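Local coordinates for Slr0280 protein (Synechocystis sp., PDB 5H3K) that is of unknown function but carries a phosphodiester glycosidase family domain, so it may act on a glycosidic phosphodiester bond, at residues S532-D537 and L574-G579. Numbering follows the deposited sequence.
Sequences SAIAVD and LNLDGG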
loop_
_atom_site.group_PDB
_atom_site.type_symbol
_atom_site.label_atom_id
_atom_site.label_comp_id
_atom_site.label_asym_id
_atom_site.label_seq_id
_atom_site.Cartn_x
_atom_site.Cartn_y
_atom_site.Cartn_z
ATOM N N SER A 532 -0.274 5.320 8.444
ATOM C CA SER A 532 -1.280 4.632 7.633
ATOM C C SER A 532 -2.409 4.185 8.550
ATOM O O SER A 532 -2.186 3.876 9.720
ATOM C CB SER A 532 -0.687 3.397 6.933
ATOM O OG SER A 532 0.287 3.767 5.974
ATOM N N ALA A 533 -3.631 4.147 8.032
ATOM C CA ALA A 533 -4.745 3.626 8.813
ATOM C C ALA A 533 -5.788 2.995 7.924
ATOM O O ALA A 533 -5.872 3.292 6.722
ATOM C CB ALA A 533 -5.387 4.727 9.695
ATOM N N ILE A 534 -6.584 2.119 8.527
ATOM C CA ILE A 534 -7.828 1.675 7.923
ATOM C C ILE A 534 -8.959 2.023 8.882
ATOM O O ILE A 534 -8.854 1.790 10.096
ATOM C CB ILE A 534 -7.835 0.170 7.556
ATOM C CG1 ILE A 534 -9.187 -0.213 6.939
ATOM C CG2 ILE A 534 -7.498 -0.711 8.774
ATOM C CD1 ILE A 534 -9.147 -1.520 6.199
ATOM N N ALA A 535 -10.030 2.598 8.345
ATOM C CA ALA A 535 -11.125 3.058 9.176
ATOM C C ALA A 535 -12.453 2.790 8.499
ATOM O O ALA A 535 -12.507 2.493 7.291
ATOM C CB ALA A 535 -10.971 4.550 9.465
ATOM N N VAL A 536 -13.524 2.867 9.276
ATOM C CA VAL A 536 -14.857 2.883 8.679
ATOM C C VAL A 536 -15.607 4.134 9.128
ATOM O O VAL A 536 -15.479 4.557 10.281
ATOM C CB VAL A 536 -15.668 1.601 8.996
ATOM C CG1 VAL A 536 -14.924 0.363 8.510
ATOM C CG2 VAL A 536 -15.932 1.491 10.486
ATOM N N ASP A 537 -16.369 4.729 8.211
ATOM C CA ASP A 537 -17.179 5.921 8.521
ATOM C C ASP A 537 -18.612 5.579 8.955
ATOM O O ASP A 537 -18.928 4.414 9.187
ATOM C CB ASP A 537 -17.183 6.918 7.350
ATOM C CG ASP A 537 -17.891 6.387 6.093
ATOM O OD1 ASP A 537 -18.733 5.455 6.156
ATOM O OD2 ASP A 537 -17.605 6.934 5.010
ATOM N N LEU A 574 -8.080 1.970 12.898
ATOM C CA LEU A 574 -6.938 1.161 13.300
ATOM C C LEU A 574 -5.682 1.757 12.696
ATOM O O LEU A 574 -5.598 1.954 11.469
ATOM C CB LEU A 574 -7.113 -0.280 12.797
ATOM C CG LEU A 574 -5.911 -1.214 12.940
ATOM C CD1 LEU A 574 -5.653 -1.482 14.408
ATOM C CD2 LEU A 574 -6.216 -2.520 12.186
ATOM N N ASN A 575 -4.708 2.056 13.550
ATOM C CA ASN A 575 -3.392 2.471 13.093
ATOM C C ASN A 575 -2.704 1.286 12.438
ATOM O O ASN A 575 -2.692 0.188 12.999
ATOM C CB ASN A 575 -2.538 2.987 14.248
ATOM C CG ASN A 575 -1.227 3.586 13.768
ATOM O OD1 ASN A 575 -1.218 4.568 13.003
ATOM N ND2 ASN A 575 -0.108 2.982 14.179
ATOM N N LEU A 576 -2.185 1.494 11.233
ATOM C CA LEU A 576 -1.414 0.467 10.536
ATOM C C LEU A 576 0.051 0.858 10.674
ATOM O O LEU A 576 0.363 1.903 11.267
ATOM C CB LEU A 576 -1.840 0.398 9.056
ATOM C CG LEU A 576 -3.303 -0.022 8.797
ATOM C CD1 LEU A 576 -3.717 0.099 7.304
ATOM C CD2 LEU A 576 -3.572 -1.432 9.305
ATOM N N ASP A 577 0.963 0.044 10.148
ATOM C CA ASP A 577 2.389 0.384 10.185
ATOM C C ASP A 577 2.630 1.723 9.457
ATOM O O ASP A 577 1.963 2.040 8.469
ATOM C CB ASP A 577 3.192 -0.758 9.539
ATOM C CG ASP A 577 4.700 -0.614 9.697
ATOM O OD1 ASP A 577 5.194 0.103 10.608
ATOM O OD2 ASP A 577 5.411 -1.275 8.890
ATOM N N GLY A 578 3.562 2.526 9.961
ATOM C CA GLY A 578 3.813 3.829 9.365
ATOM C C GLY A 578 5.260 4.074 8.990
ATOM O O GLY A 578 5.986 3.141 8.614
ATOM N N GLY A 579 5.687 5.330 9.088
ATOM C CA GLY A 579 7.037 5.708 8.696
ATOM C C GLY A 579 7.276 5.438 7.220
ATOM O O GLY A 579 6.401 5.705 6.394
HETATM O O HOH W 1 0.636 4.389 11.058
#
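The side chain of L576 lies across the backbone of A533 and I534. Its CD1 comes within 3.6 Å of A533 C, and its other branch, CD2, meets I534 CG2 at 4.0 Å. With CG beside its own backbone N (chi1 -63°), the leucine leans over the neighbouring strand. I534 CG2 is also 4.1 Å from L574 CB, so this one methyl touches both leucines. I534 holds CG1 anti to its backbone N (chi1 179°), and it is the CG2 branch that meets the leucines. An alanine in place of L576 would probably open a gap over the A533-I534 peptide and take from I534 CG2 its contact with CD2.

The strands run antiparallel. I534 and L574 form a hydrogen-bonded pair: I534 N donates to L574 O, and L574 N donates to I534 O at 2.9 Å. A533 and N575 form the adjacent non-hydrogen-bonded pair, with side chains on the face remote from L574 and L576. Further on, L576 N binds S532 O at 2.8 Å, but from above the carbonyl plane. A water accepts from S532 N at 2.9 Å and is placed to donate to N575 OD1, bridging the two segments at the S532 end. S532 CB packs against D577 O at 3.4 Å. S532 OG and D577 O both hydrogen-bond to N339, which thus links the two segments, and N575 ND2 hydrogen-bonds to G502 O.

The pair belongs to an antiparallel sheet within the phosphodiester glycosidase family region. Strand 531-536 lies between 542-547 and 572-576, and I534 also packs on I542 and L544. On the other face, A533 and N575 both touch F561 of helix 558-567.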